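Local structure of p800 reaction center core protein (Heliobacterium modesticaldum, 5V8K) at residues M356-N360 and Y474-Y478; N339-I344 and G465-A471; V331-A336 and F379-A384. The protein forms the homodimeric core of the heliobacterial photosynthetic reaction center, holding bacteriochlorophylls and, with its twin subunit, a [4Fe-4S] cluster, probably for light-driven electron transfer. All coordinates share one frame; numbering follows the deposited sequence.

Contact 1. Residues M356-N360 and Y474-Y478; sequences MTYIN and YNDIY. With GBF (Bacteriochlorophyll g), chain X.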
loop_
_atom_site.group_PDB
_atom_site.type_symbol
_atom_site.label_atom_id
_atom_site.label_comp_id
_atom_site.label_asym_id
_atom_site.label_seq_id
_atom_site.Cartn_x
_atom_site.Cartn_y
_atom_site.Cartn_z
ATOM N N MET A 356 12.143 4.343 28.926
ATOM C CA MET A 356 11.870 2.934 28.741
ATOM C C MET A 356 13.177 2.141 28.738
ATOM O O MET A 356 14.242 2.646 28.383
ATOM C CB MET A 356 11.098 2.747 27.464
ATOM C CG MET A 356 9.731 3.440 27.494
ATOM S SD MET A 356 8.967 3.339 25.876
ATOM C CE MET A 356 8.893 1.565 25.652
ATOM N N THR A 357 13.104 0.911 29.222
ATOM C CA THR A 357 14.226 -0.010 29.117
ATOM C C THR A 357 14.234 -0.669 27.746
ATOM O O THR A 357 13.181 -0.993 27.193
ATOM C CB THR A 357 14.134 -1.069 30.221
ATOM O OG1 THR A 357 14.308 -0.421 31.486
ATOM C CG2 THR A 357 15.227 -2.092 30.074
ATOM N N TYR A 358 15.437 -0.847 27.197
ATOM C CA TYR A 358 15.628 -1.604 25.967
ATOM C C TYR A 358 15.579 -3.094 26.267
ATOM O O TYR A 358 16.188 -3.551 27.242
ATOM C CB TYR A 358 16.974 -1.286 25.324
ATOM C CG TYR A 358 16.925 -1.199 23.805
ATOM C CD1 TYR A 358 16.393 -0.085 23.188
ATOM C CD2 TYR A 358 17.422 -2.214 22.998
ATOM C CE1 TYR A 358 16.363 0.033 21.815
ATOM C CE2 TYR A 358 17.400 -2.102 21.610
ATOM C CZ TYR A 358 16.865 -0.980 21.034
ATOM O OH TYR A 358 16.826 -0.853 19.676
ATOM N N ILE A 359 14.826 -3.842 25.470
ATOM C CA ILE A 359 14.798 -5.290 25.621
ATOM C C ILE A 359 16.004 -5.855 24.888
ATOM O O ILE A 359 16.169 -5.657 23.679
ATOM C CB ILE A 359 13.488 -5.892 25.095
ATOM C CG1 ILE A 359 12.318 -5.368 25.925
ATOM C CG2 ILE A 359 13.562 -7.405 25.175
ATOM C CD1 ILE A 359 10.994 -5.710 25.362
ATOM N N ASN A 360 16.838 -6.579 25.614
ATOM C CA ASN A 360 18.130 -7.043 25.134
ATOM C C ASN A 360 18.268 -8.517 25.459
ATOM O O ASN A 360 18.498 -8.877 26.610
ATOM C CB ASN A 360 19.272 -6.266 25.779
ATOM C CG ASN A 360 20.603 -6.648 25.212
ATOM O OD1 ASN A 360 20.676 -7.201 24.123
ATOM N ND2 ASN A 360 21.669 -6.346 25.935
ATOM N N TYR A 474 20.786 4.042 24.335
ATOM C CA TYR A 474 20.968 2.604 24.142
ATOM C C TYR A 474 22.219 2.272 23.322
ATOM O O TYR A 474 22.371 1.137 22.854
ATOM C CB TYR A 474 19.705 2.009 23.501
ATOM C CG TYR A 474 18.443 2.485 24.178
ATOM C CD1 TYR A 474 18.194 2.192 25.520
ATOM C CD2 TYR A 474 17.511 3.250 23.502
ATOM C CE1 TYR A 474 17.047 2.628 26.151
ATOM C CE2 TYR A 474 16.346 3.683 24.125
ATOM C CZ TYR A 474 16.123 3.363 25.452
ATOM O OH TYR A 474 14.987 3.807 26.075
ATOM N N ASN A 475 23.130 3.232 23.167
ATOM C CA ASN A 475 24.280 3.054 22.287
ATOM C C ASN A 475 25.186 1.924 22.744
ATOM O O ASN A 475 25.770 1.226 21.916
ATOM C CB ASN A 475 25.069 4.355 22.200
ATOM C CG ASN A 475 26.179 4.287 21.172
ATOM O OD1 ASN A 475 27.353 4.313 21.512
ATOM N ND2 ASN A 475 25.804 4.126 19.919
ATOM N N ASP A 476 25.294 1.710 24.045
ATOM C CA ASP A 476 26.146 0.639 24.555
ATOM C C ASP A 476 25.716 -0.719 24.027
ATOM O O ASP A 476 26.559 -1.588 23.769
ATOM C CB ASP A 476 26.138 0.656 26.100
ATOM C CG ASP A 476 24.716 0.613 26.702
ATOM O OD1 ASP A 476 23.752 1.174 26.114
ATOM O OD2 ASP A 476 24.554 0.015 27.799
ATOM N N ILE A 477 24.403 -0.920 23.852
ATOM C CA ILE A 477 23.896 -2.205 23.388
ATOM C C ILE A 477 24.265 -2.406 21.926
ATOM O O ILE A 477 24.665 -3.502 21.505
ATOM C CB ILE A 477 22.374 -2.273 23.604
ATOM C CG1 ILE A 477 22.062 -2.324 25.101
ATOM C CG2 ILE A 477 21.770 -3.481 22.906
ATOM C CD1 ILE A 477 20.593 -2.001 25.431
ATOM N N TYR A 478 24.112 -1.356 21.129
ATOM C CA TYR A 478 24.555 -1.386 19.738
ATOM C C TYR A 478 26.053 -1.688 19.634
ATOM O O TYR A 478 26.462 -2.552 18.853
ATOM C CB TYR A 478 24.233 -0.061 19.058
ATOM C CG TYR A 478 24.895 0.042 17.729
ATOM C CD1 TYR A 478 24.576 -0.826 16.702
ATOM C CD2 TYR A 478 25.892 0.965 17.518
ATOM C CE1 TYR A 478 25.235 -0.742 15.463
ATOM C CE2 TYR A 478 26.523 1.071 16.305
ATOM C CZ TYR A 478 26.194 0.211 15.283
ATOM O OH TYR A 478 26.849 0.302 14.076
HETATM MG MG GBF X . 6.887 -2.830 26.877
HETATM C CHA GBF X . 7.886 -1.122 29.759
HETATM C CHB GBF X . 8.367 -5.541 28.052
HETATM C CHC GBF X . 5.260 -4.460 24.338
HETATM C CHD GBF X . 5.007 0.135 26.047
HETATM N NA GBF X . 7.826 -3.266 28.586
HETATM C C1A GBF X . 8.232 -2.555 29.633
HETATM C C2A GBF X . 9.072 -3.174 30.725
HETATM C C3A GBF X . 9.432 -4.457 29.997
HETATM C C4A GBF X . 8.482 -4.418 28.813
HETATM C CMA GBF X . 10.909 -4.467 29.566
HETATM C CAA GBF X . 8.420 -3.464 32.113
HETATM C CBA GBF X . 7.044 -4.082 31.963
HETATM C CGA GBF X . 6.420 -4.382 33.315
HETATM O O1A GBF X . 6.985 -4.082 34.363
HETATM O O2A GBF X . 5.080 -4.963 33.361
HETATM N NB GBF X . 6.880 -4.758 26.248
HETATM C C1B GBF X . 7.551 -5.760 26.826
HETATM C C2B GBF X . 7.350 -6.917 26.057
HETATM C C3B GBF X . 6.467 -6.599 25.037
HETATM C C4B GBF X . 6.164 -5.239 25.217
HETATM C CMB GBF X . 7.994 -8.250 26.309
HETATM C CAB GBF X . 5.965 -7.501 23.968
HETATM C CBB GBF X . 6.348 -8.736 23.653
HETATM N NC GBF X . 5.484 -2.256 25.508
HETATM C C1C GBF X . 4.938 -3.030 24.572
HETATM C C2C GBF X . 3.948 -2.573 23.573
HETATM C C3C GBF X . 3.971 -1.255 24.228
HETATM C C4C GBF X . 4.858 -1.093 25.264
HETATM C CMC GBF X . 4.650 -2.555 22.196
HETATM C CAC GBF X . 3.156 -0.094 23.784
HETATM C CBC GBF X . 2.192 -0.229 22.632
HETATM N ND GBF X . 6.395 -1.035 27.633
HETATM C C1D GBF X . 5.831 0.108 27.275
HETATM C C2D GBF X . 6.053 1.467 28.117
HETATM C C3D GBF X . 6.842 0.764 29.006
HETATM C C4D GBF X . 7.048 -0.619 28.781
HETATM C CMD GBF X . 5.616 2.901 28.041
HETATM C CAD GBF X . 7.396 1.096 30.345
HETATM O OBD GBF X . 7.736 2.205 30.873
HETATM C CBD GBF X . 8.118 -0.109 30.827
HETATM C CGD GBF X . 9.581 0.118 31.031
HETATM O O1D GBF X . 10.398 0.186 30.120
HETATM O O2D GBF X . 10.078 0.223 32.363
HETATM C CED GBF X . 11.382 0.765 32.531
#
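Tyr474, at the N-cap position of helix 475-488, lays its ring against Tyr358 and sends its hydroxyl past it to the backbone of Met356. Tyr474 OH donates to Met356 O at 2.7 Å, approaching from above the carbonyl plane, 39° out of it. Relative to the ring, that oxygen lies at the edge, in the plane. One face of the same ring receives Tyr358 CD1, which stands 3.4 Å from Tyr474 CG and toward the rim; the two planes meet obliquely, at 38°. The hydroxyl of Tyr358 is hydrogen-bonded to Asp343 and to Trp463 NE1.

One helical turn on, with CG1 anti to its carbonyl carbon (chi1 -68°), Ile477 carries CD1 to 3.7 Å from Tyr358 CB, while its CG2 branch slides along the amide of Asn360. The 356-360 loop also faces a bacteriochlorophyll g: Thr357 N donates nearly straight to O1D of the pigment at 2.9 Å, and Met356 CE and Ile359 CD1 rest against the macrocycle. The loop follows helix 311-344, whose His338 is hydrogen-bonded to Thr357 O, and precedes helix 364-370, with helix 475-488 packed against it through Tyr474 and Ile477.

Contact 2. Residues N339-I344 and G465-A471; sequences NTIADI and GSFVAVA. With GB0 (Bacteriochlorophyll g'), chain C.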
loop_
_atom_site.group_PDB
_atom_site.type_symbol
_atom_site.label_atom_id
_atom_site.label_comp_id
_atom_site.label_asym_id
_atom_site.label_seq_id
_atom_site.Cartn_x
_atom_site.Cartn_y
_atom_site.Cartn_z
ATOM N N ASN A 339 10.947 -1.754 21.763
ATOM C CA ASN A 339 12.221 -1.089 21.498
ATOM C C ASN A 339 12.091 0.092 20.545
ATOM O O ASN A 339 12.828 1.076 20.684
ATOM C CB ASN A 339 13.210 -2.086 20.932
ATOM C CG ASN A 339 13.760 -2.983 21.967
ATOM O OD1 ASN A 339 13.525 -2.763 23.147
ATOM N ND2 ASN A 339 14.500 -4.017 21.548
ATOM N N THR A 340 11.188 0.004 19.568
ATOM C CA THR A 340 10.976 1.103 18.628
ATOM C C THR A 340 10.420 2.315 19.352
ATOM O O THR A 340 10.885 3.441 19.148
ATOM C CB THR A 340 10.012 0.671 17.509
ATOM O OG1 THR A 340 10.613 -0.338 16.703
ATOM C CG2 THR A 340 9.612 1.811 16.574
ATOM N N ILE A 341 9.402 2.083 20.192
ATOM C CA ILE A 341 8.780 3.144 20.982
ATOM C C ILE A 341 9.814 3.791 21.890
ATOM O O ILE A 341 9.833 5.008 22.051
ATOM C CB ILE A 341 7.584 2.585 21.775
ATOM C CG1 ILE A 341 6.432 2.326 20.810
ATOM C CG2 ILE A 341 7.111 3.528 22.879
ATOM C CD1 ILE A 341 5.307 1.565 21.489
ATOM N N ALA A 342 10.687 2.975 22.488
ATOM C CA ALA A 342 11.789 3.455 23.313
ATOM C C ALA A 342 12.783 4.322 22.512
ATOM O O ALA A 342 13.153 5.411 22.954
ATOM C CB ALA A 342 12.496 2.245 23.953
ATOM N N ASP A 343 13.241 3.841 21.344
ATOM C CA ASP A 343 14.142 4.617 20.487
ATOM C C ASP A 343 13.495 5.925 20.026
ATOM O O ASP A 343 14.159 6.956 19.941
ATOM C CB ASP A 343 14.563 3.779 19.270
ATOM C CG ASP A 343 15.689 2.808 19.560
ATOM O OD1 ASP A 343 16.582 3.153 20.371
ATOM O OD2 ASP A 343 15.669 1.678 18.987
ATOM N N ILE A 344 12.216 5.887 19.664
ATOM C CA ILE A 344 11.538 7.065 19.146
ATOM C C ILE A 344 11.518 8.169 20.192
ATOM O O ILE A 344 11.825 9.327 19.891
ATOM C CB ILE A 344 10.119 6.710 18.684
ATOM C CG1 ILE A 344 10.139 5.978 17.317
ATOM C CG2 ILE A 344 9.228 7.965 18.550
ATOM C CD1 ILE A 344 8.763 5.373 16.947
ATOM N N GLY A 465 16.914 -5.028 16.126
ATOM C CA GLY A 465 16.340 -4.878 17.447
ATOM C C GLY A 465 15.214 -3.875 17.545
ATOM O O GLY A 465 14.515 -3.852 18.564
ATOM N N SER A 466 14.975 -3.115 16.480
ATOM C CA SER A 466 14.130 -1.934 16.502
ATOM C C SER A 466 13.770 -1.628 15.056
ATOM O O SER A 466 14.507 -1.994 14.144
ATOM C CB SER A 466 14.858 -0.755 17.183
ATOM O OG SER A 466 14.090 0.439 17.117
ATOM N N PHE A 467 12.634 -0.943 14.845
ATOM C CA PHE A 467 12.279 -0.532 13.499
ATOM C C PHE A 467 12.964 0.785 13.106
ATOM O O PHE A 467 13.021 1.111 11.909
ATOM C CB PHE A 467 10.740 -0.384 13.327
ATOM C CG PHE A 467 9.949 -1.617 13.640
ATOM C CD1 PHE A 467 10.408 -2.865 13.277
ATOM C CD2 PHE A 467 8.742 -1.518 14.326
ATOM C CE1 PHE A 467 9.681 -3.993 13.564
ATOM C CE2 PHE A 467 8.003 -2.638 14.617
ATOM C CZ PHE A 467 8.478 -3.889 14.240
ATOM N N VAL A 468 13.467 1.555 14.069
ATOM C CA VAL A 468 14.178 2.803 13.801
ATOM C C VAL A 468 15.609 2.699 14.292
ATOM O O VAL A 468 16.002 1.670 14.855
ATOM C CB VAL A 468 13.472 4.009 14.442
ATOM C CG1 VAL A 468 12.094 4.162 13.851
ATOM C CG2 VAL A 468 13.366 3.838 15.915
ATOM N N ALA A 469 16.398 3.754 14.066
ATOM C CA ALA A 469 17.778 3.799 14.536
ATOM C C ALA A 469 17.848 3.834 16.052
ATOM O O ALA A 469 17.021 4.460 16.717
ATOM C CB ALA A 469 18.528 5.024 13.981
ATOM N N VAL A 470 18.858 3.134 16.581
ATOM C CA VAL A 470 19.136 3.091 18.006
ATOM C C VAL A 470 19.397 4.493 18.530
ATOM O O VAL A 470 20.244 5.223 18.000
ATOM C CB VAL A 470 20.353 2.196 18.267
ATOM C CG1 VAL A 470 20.691 2.184 19.727
ATOM C CG2 VAL A 470 20.115 0.778 17.784
ATOM N N ALA A 471 18.730 4.852 19.628
ATOM C CA ALA A 471 18.914 6.170 20.222
ATOM C C ALA A 471 20.110 6.182 21.172
ATOM O O ALA A 471 20.594 5.147 21.622
ATOM C CB ALA A 471 17.642 6.598 20.950
HETATM C C1 GB0 C . 5.349 -5.699 2.772
HETATM C C2 GB0 C . 6.551 -5.779 3.666
HETATM C C3 GB0 C . 6.950 -4.690 4.274
HETATM C C4 GB0 C . 6.246 -3.391 4.105
HETATM C C5 GB0 C . 8.139 -4.793 5.138
HETATM C C6 GB0 C . 7.818 -4.291 6.519
HETATM N NB GB0 C . 5.763 3.601 0.005
HETATM N ND GB0 C . 9.371 1.983 -0.162
HETATM C C10 GB0 C . 10.647 -5.540 8.825
HETATM C C11 GB0 C . 10.384 -6.101 10.207
HETATM C C12 GB0 C . 11.550 -5.777 11.111
HETATM C C13 GB0 C . 11.761 -6.504 12.216
HETATM C C14 GB0 C . 10.888 -7.663 12.551
HETATM C C15 GB0 C . 12.863 -6.187 13.189
HETATM C C1A GB0 C . 7.287 -0.307 -0.383
HETATM C C1B GB0 C . 4.617 3.047 -0.384
HETATM C C1C GB0 C . 8.059 5.615 0.460
HETATM C C1D GB0 C . 10.621 2.356 -0.183
HETATM C C2A GB0 C . 6.402 -1.410 -0.921
HETATM C C2B GB0 C . 3.654 4.038 -0.404
HETATM C C2C GB0 C . 8.832 6.828 0.836
HETATM C C2D GB0 C . 11.839 1.350 -0.286
HETATM C C3A GB0 C . 5.261 -0.606 -1.504
HETATM C C3B GB0 C . 4.229 5.229 -0.025
HETATM C C3C GB0 C . 10.064 6.037 0.629
HETATM C C3D GB0 C . 10.924 0.301 -0.320
HETATM C C4A GB0 C . 5.563 0.709 -0.848
HETATM C C4B GB0 C . 5.577 4.938 0.183
HETATM C C4C GB0 C . 9.900 4.728 0.211
HETATM C C4D GB0 C . 9.531 0.620 -0.268
HETATM C C7 GB0 C . 9.071 -4.393 7.340
HETATM C C8 GB0 C . 9.370 -5.500 8.026
HETATM C C9 GB0 C . 8.481 -6.699 7.942
HETATM C CAA GB0 C . 5.926 -2.375 0.155
HETATM C CAB GB0 C . 3.409 6.467 0.081
HETATM C CAC GB0 C . 11.443 6.529 0.825
HETATM C CAD GB0 C . 11.039 -1.158 -0.406
HETATM C CBA GB0 C . 5.176 -3.555 -0.455
HETATM C CBB GB0 C . 3.826 7.689 0.122
HETATM C CBC GB0 C . 11.755 7.941 1.263
HETATM C CBD GB0 C . 9.649 -1.724 -0.415
HETATM C CED GB0 C . 9.799 -4.936 1.523
HETATM C CGA GB0 C . 4.778 -4.551 0.609
HETATM C CGD GB0 C . 9.551 -2.613 0.768
HETATM C CHA GB0 C . 8.750 -0.539 -0.396
HETATM C CHB GB0 C . 4.546 1.616 -0.724
HETATM C CHC GB0 C . 6.617 5.930 0.531
HETATM C CHD GB0 C . 10.977 3.772 -0.040
HETATM C CMA GB0 C . 5.278 -0.426 -3.041
HETATM C CMB GB0 C . 2.202 3.884 -0.676
HETATM C CMC GB0 C . 8.600 7.933 -0.201
HETATM C CMD GB0 C . 13.301 1.485 -0.317
HETATM N NA GB0 C . 6.839 0.939 -0.556
HETATM N NC GB0 C . 8.591 4.454 0.117
HETATM O O1A GB0 C . 3.610 -4.858 0.814
HETATM O O1D GB0 C . 9.407 -2.233 1.923
HETATM O O2A GB0 C . 5.745 -4.938 1.620
HETATM O O2D GB0 C . 9.675 -3.998 0.484
HETATM O OBD GB0 C . 12.009 -1.975 -0.546
HETATM MG MG GB0 C . 7.572 2.771 -0.375
#
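Asp343 reaches from the last turn of helix 311-344 into the 465-471 loop, and each atom of its side chain meets something there. CB lies 3.6 Å from Val468 CG2, an apolar touch at the root of the chain. CG comes next, in a van der Waals approach 3.5 Å from Ala469 O. From there the carboxylate divides its work. OD1 takes the N-H of Ala471 at 2.8 Å, met from well above the carboxylate plane, 56° out of it. Beside the Tyr358 hydroxyl it also holds, OD2 uses its anti lone pair for Ser466 OG, which donates at 2.7 Å. With chi1 at -81°, CG stands anti to the carbonyl carbon, which swings the carboxylate out over the loop. One buried acid thus ties down two points five residues apart, and the three hydrogen bonds probably stabilise its negative charge.

One turn back along the helix, Thr340 OG1 accepts from Phe467 N at 2.8 Å and is also hydrogen-bonded to Ala336 O, so the hydroxyl bridges its own helix and the loop. Asn339 ND2 donates to Gly465 O at 3.0 Å with that oxygen in the amide plane; the strongest partner of this side chain is Ile359. Phe467 turns its ring edge to the tail of a bacteriochlorophyll g', CE1 being 3.5 Å from C13, and a bacteriochlorophyll g also touches Phe467 and Thr340. Leu526 of the second subunit packs on Thr340, and Phe514 of that subunit on Val468. Asn339, Thr340 and Asp343 thus tether the 465-471 loop to the end of helix 311-344 beside the partner subunit, and the loop brings Phe467 into the bacteriochlorophyll g' pocket.

Contact 3. Residues V331-A336 and F379-A384; sequences VSYGIA and FVAAHA. With GBF (Bacteriochlorophyll g), chain Z.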
loop_
_atom_site.group_PDB
_atom_site.type_symbol
_atom_site.label_atom_id
_atom_site.label_comp_id
_atom_site.label_asym_id
_atom_site.label_seq_id
_atom_site.Cartn_x
_atom_site.Cartn_y
_atom_site.Cartn_z
ATOM N N VAL A 331 6.683 -12.618 19.759
ATOM C CA VAL A 331 7.917 -12.318 20.475
ATOM C C VAL A 331 8.761 -11.291 19.704
ATOM O O VAL A 331 9.200 -10.281 20.273
ATOM C CB VAL A 331 8.697 -13.623 20.726
ATOM C CG1 VAL A 331 10.082 -13.344 21.169
ATOM C CG2 VAL A 331 8.000 -14.484 21.805
ATOM N N SER A 332 8.979 -11.529 18.394
ATOM C CA SER A 332 9.867 -10.688 17.589
ATOM C C SER A 332 9.258 -9.303 17.364
ATOM O O SER A 332 9.867 -8.295 17.719
ATOM C CB SER A 332 10.198 -11.374 16.248
ATOM O OG SER A 332 9.056 -11.566 15.425
ATOM N N TYR A 333 8.027 -9.232 16.845
ATOM C CA TYR A 333 7.428 -7.941 16.548
ATOM C C TYR A 333 7.014 -7.213 17.822
ATOM O O TYR A 333 7.031 -5.981 17.871
ATOM C CB TYR A 333 6.258 -8.120 15.574
ATOM C CG TYR A 333 6.713 -8.451 14.145
ATOM C CD1 TYR A 333 7.161 -9.721 13.812
ATOM C CD2 TYR A 333 6.725 -7.487 13.155
ATOM C CE1 TYR A 333 7.620 -10.020 12.524
ATOM C CE2 TYR A 333 7.179 -7.784 11.846
ATOM C CZ TYR A 333 7.613 -9.050 11.560
ATOM O OH TYR A 333 8.063 -9.364 10.316
ATOM N N GLY A 334 6.639 -7.936 18.874
ATOM C CA GLY A 334 6.337 -7.261 20.111
ATOM C C GLY A 334 7.568 -6.641 20.754
ATOM O O GLY A 334 7.546 -5.485 21.196
ATOM N N ILE A 335 8.657 -7.404 20.830
ATOM C CA ILE A 335 9.900 -6.838 21.345
ATOM C C ILE A 335 10.338 -5.648 20.504
ATOM O O ILE A 335 10.736 -4.599 21.040
ATOM C CB ILE A 335 11.008 -7.900 21.411
ATOM C CG1 ILE A 335 10.777 -8.839 22.592
ATOM C CG2 ILE A 335 12.385 -7.233 21.600
ATOM C CD1 ILE A 335 11.690 -10.037 22.551
ATOM N N ALA A 336 10.323 -5.805 19.167
ATOM C CA ALA A 336 10.875 -4.757 18.318
ATOM C C ALA A 336 9.996 -3.526 18.359
ATOM O O ALA A 336 10.496 -2.416 18.161
ATOM C CB ALA A 336 11.042 -5.243 16.871
ATOM N N PHE A 379 18.348 -12.213 17.509
ATOM C CA PHE A 379 17.206 -12.848 18.173
ATOM C C PHE A 379 15.889 -12.423 17.527
ATOM O O PHE A 379 15.088 -13.274 17.114
ATOM C CB PHE A 379 17.207 -12.543 19.680
ATOM C CG PHE A 379 16.036 -13.184 20.432
ATOM C CD1 PHE A 379 16.151 -14.459 20.961
ATOM C CD2 PHE A 379 14.831 -12.518 20.581
ATOM C CE1 PHE A 379 15.090 -15.065 21.649
ATOM C CE2 PHE A 379 13.756 -13.108 21.272
ATOM C CZ PHE A 379 13.888 -14.389 21.796
ATOM N N VAL A 380 15.670 -11.109 17.377
ATOM C CA VAL A 380 14.432 -10.627 16.768
ATOM C C VAL A 380 14.339 -11.070 15.302
ATOM O O VAL A 380 13.294 -11.549 14.845
ATOM C CB VAL A 380 14.323 -9.101 16.909
ATOM C CG1 VAL A 380 13.136 -8.516 16.078
ATOM C CG2 VAL A 380 14.204 -8.728 18.348
ATOM N N ALA A 381 15.426 -10.906 14.534
ATOM C CA ALA A 381 15.341 -11.177 13.103
ATOM C C ALA A 381 15.050 -12.649 12.839
ATOM O O ALA A 381 14.234 -12.995 11.978
ATOM C CB ALA A 381 16.642 -10.766 12.411
ATOM N N ALA A 382 15.706 -13.532 13.575
ATOM C CA ALA A 382 15.488 -14.952 13.370
ATOM C C ALA A 382 14.074 -15.381 13.785
ATOM O O ALA A 382 13.447 -16.206 13.109
ATOM C CB ALA A 382 16.551 -15.739 14.130
ATOM N N HIS A 383 13.534 -14.822 14.865
ATOM C CA HIS A 383 12.154 -15.167 15.203
ATOM C C HIS A 383 11.155 -14.542 14.243
ATOM O O HIS A 383 10.086 -15.110 14.027
ATOM C CB HIS A 383 11.852 -14.794 16.643
ATOM C CG HIS A 383 12.532 -15.689 17.612
ATOM N ND1 HIS A 383 13.840 -15.503 17.995
ATOM C CD2 HIS A 383 12.113 -16.820 18.223
ATOM C CE1 HIS A 383 14.194 -16.468 18.823
ATOM N NE2 HIS A 383 13.152 -17.260 19.006
ATOM N N ALA A 384 11.476 -13.399 13.636
ATOM C CA ALA A 384 10.548 -12.824 12.670
ATOM C C ALA A 384 10.526 -13.645 11.370
ATOM O O ALA A 384 9.472 -13.836 10.755
ATOM C CB ALA A 384 10.929 -11.369 12.396
HETATM MG MG GBF Z . 13.168 -19.699 19.304
HETATM C CHA GBF Z . 16.570 -19.594 18.617
HETATM C CHB GBF Z . 12.485 -20.495 16.207
HETATM C CHC GBF Z . 9.926 -20.240 20.418
HETATM C CHD GBF Z . 14.088 -19.144 22.743
HETATM N NA GBF Z . 14.282 -19.969 17.730
HETATM C C1A GBF Z . 15.610 -20.018 17.535
HETATM C C2A GBF Z . 16.055 -19.902 16.115
HETATM C C3A GBF Z . 14.804 -20.441 15.450
HETATM C C4A GBF Z . 13.783 -20.269 16.528
HETATM C CMA GBF Z . 14.484 -19.636 14.186
HETATM C CAA GBF Z . 17.313 -20.676 15.685
HETATM C CBA GBF Z . 17.305 -22.099 16.238
HETATM C CGA GBF Z . 18.663 -22.733 16.040
HETATM O O1A GBF Z . 19.698 -22.137 16.291
HETATM O O2A GBF Z . 18.736 -24.161 15.805
HETATM N NB GBF Z . 11.428 -20.255 18.403
HETATM C C1B GBF Z . 11.316 -20.575 17.109
HETATM C C2B GBF Z . 10.016 -20.968 16.838
HETATM C C3B GBF Z . 9.331 -20.898 18.056
HETATM C C4B GBF Z . 10.255 -20.441 18.999
HETATM C CMB GBF Z . 9.545 -21.401 15.473
HETATM C CAB GBF Z . 7.922 -21.226 18.375
HETATM C CBB GBF Z . 7.049 -21.815 17.602
HETATM N NC GBF Z . 12.271 -19.711 21.130
HETATM C C1C GBF Z . 10.983 -19.906 21.392
HETATM C C2C GBF Z . 10.357 -19.763 22.726
HETATM C C3C GBF Z . 11.669 -19.488 23.288
HETATM C C4C GBF Z . 12.706 -19.434 22.382
HETATM C CMC GBF Z . 9.514 -18.504 22.650
HETATM C CAC GBF Z . 11.880 -19.217 24.732
HETATM C CBC GBF Z . 10.749 -19.267 25.737
HETATM N ND GBF Z . 14.793 -19.528 20.473
HETATM C C1D GBF Z . 15.114 -19.196 21.718
HETATM C C2D GBF Z . 16.612 -18.830 22.159
HETATM C C3D GBF Z . 17.006 -19.016 20.831
HETATM C C4D GBF Z . 16.027 -19.418 19.884
HETATM C CMD GBF Z . 17.261 -18.419 23.441
HETATM C CAD GBF Z . 18.257 -18.845 20.066
HETATM O OBD GBF Z . 19.486 -18.680 20.379
HETATM C CBD GBF Z . 17.993 -19.193 18.641
HETATM C CGD GBF Z . 18.217 -18.007 17.761
HETATM O O1D GBF Z . 17.626 -16.952 17.894
HETATM O O2D GBF Z . 19.188 -18.076 16.720
HETATM C CED GBF Z . 19.462 -16.852 16.033
HETATM C C1 GBF Z . 19.985 -24.821 15.962
HETATM C C2 GBF Z . 20.022 -26.119 15.179
HETATM C C3 GBF Z . 19.570 -27.277 15.683
HETATM C C4 GBF Z . 18.983 -27.371 17.058
HETATM C C5 GBF Z . 19.643 -28.518 14.834
HETATM O O HOH W 1 8.063 -11.900 9.641
#
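A chi1 of -180°, setting Phe379 CG opposite its backbone N, carries the ring across to Val331, where Phe379 CE2 meets Val331 CG1 at 3.7 Å, at the ring edge. Ile335 CD1 is 3.9 Å from the same Phe379 CE2. His383, with chi1 at -72° and CG beside its own backbone N, turns back so that its CE1 lies over one face of the Phe379 ring, 3.3 Å above the plane. His383 CB packs on Ser332 CB, and Ser332 CB sits 3.4 Å from Val380 O. The axes of the two short segments approach to 8.4 Å and cross at -140°, with Ser332 and Ala384 among the small residues between them. Ser332 OG is satisfied by Pro328 O, in its own helix. Tyr333 lays CE1 on Ala384 CB, and a water accepts from Tyr333 OH and donates to Ala384 O.

His383 ND1 donates to Phe379 O at 2.7 Å, in the imidazole plane; the backbone N of His383 reaches that oxygen from the opposite face of its plane. With ND1 held as donor, His383 NE2 is left to bind the magnesium of bacteriochlorophyll g at 2.5 Å. The bond fixes the ring's rotation and would probably make NE2 a somewhat stronger ligand.

Overall arrangement
Helix 311-344 joins the three contacts: contact 3 uses its 331-336 turns, contact 2 its end, and contact 1 the loop that follows. Contacts 1 and 2 are most intimate, their centres 9 Å apart, with Tyr358 OH 2.9 Å from Asp343 OD2 and Ile359 N 2.9 Å from Asn339 OD1. Contact 3 lies about 13 Å from contact 2 and about 15 Å from contact 1, centre to centre. Apart from the Thr340-Ala336 hydrogen bond within helix 311-344, it meets them through apolar groups: Phe467 CE1 is 3.8 Å from Ala336 CB, and Ile359 CG2 is 3.8 Å from Ile335 CG2. Bacteriochlorophyll g touches all three, and bacteriochlorophyll g' lies at contacts 2 and 3.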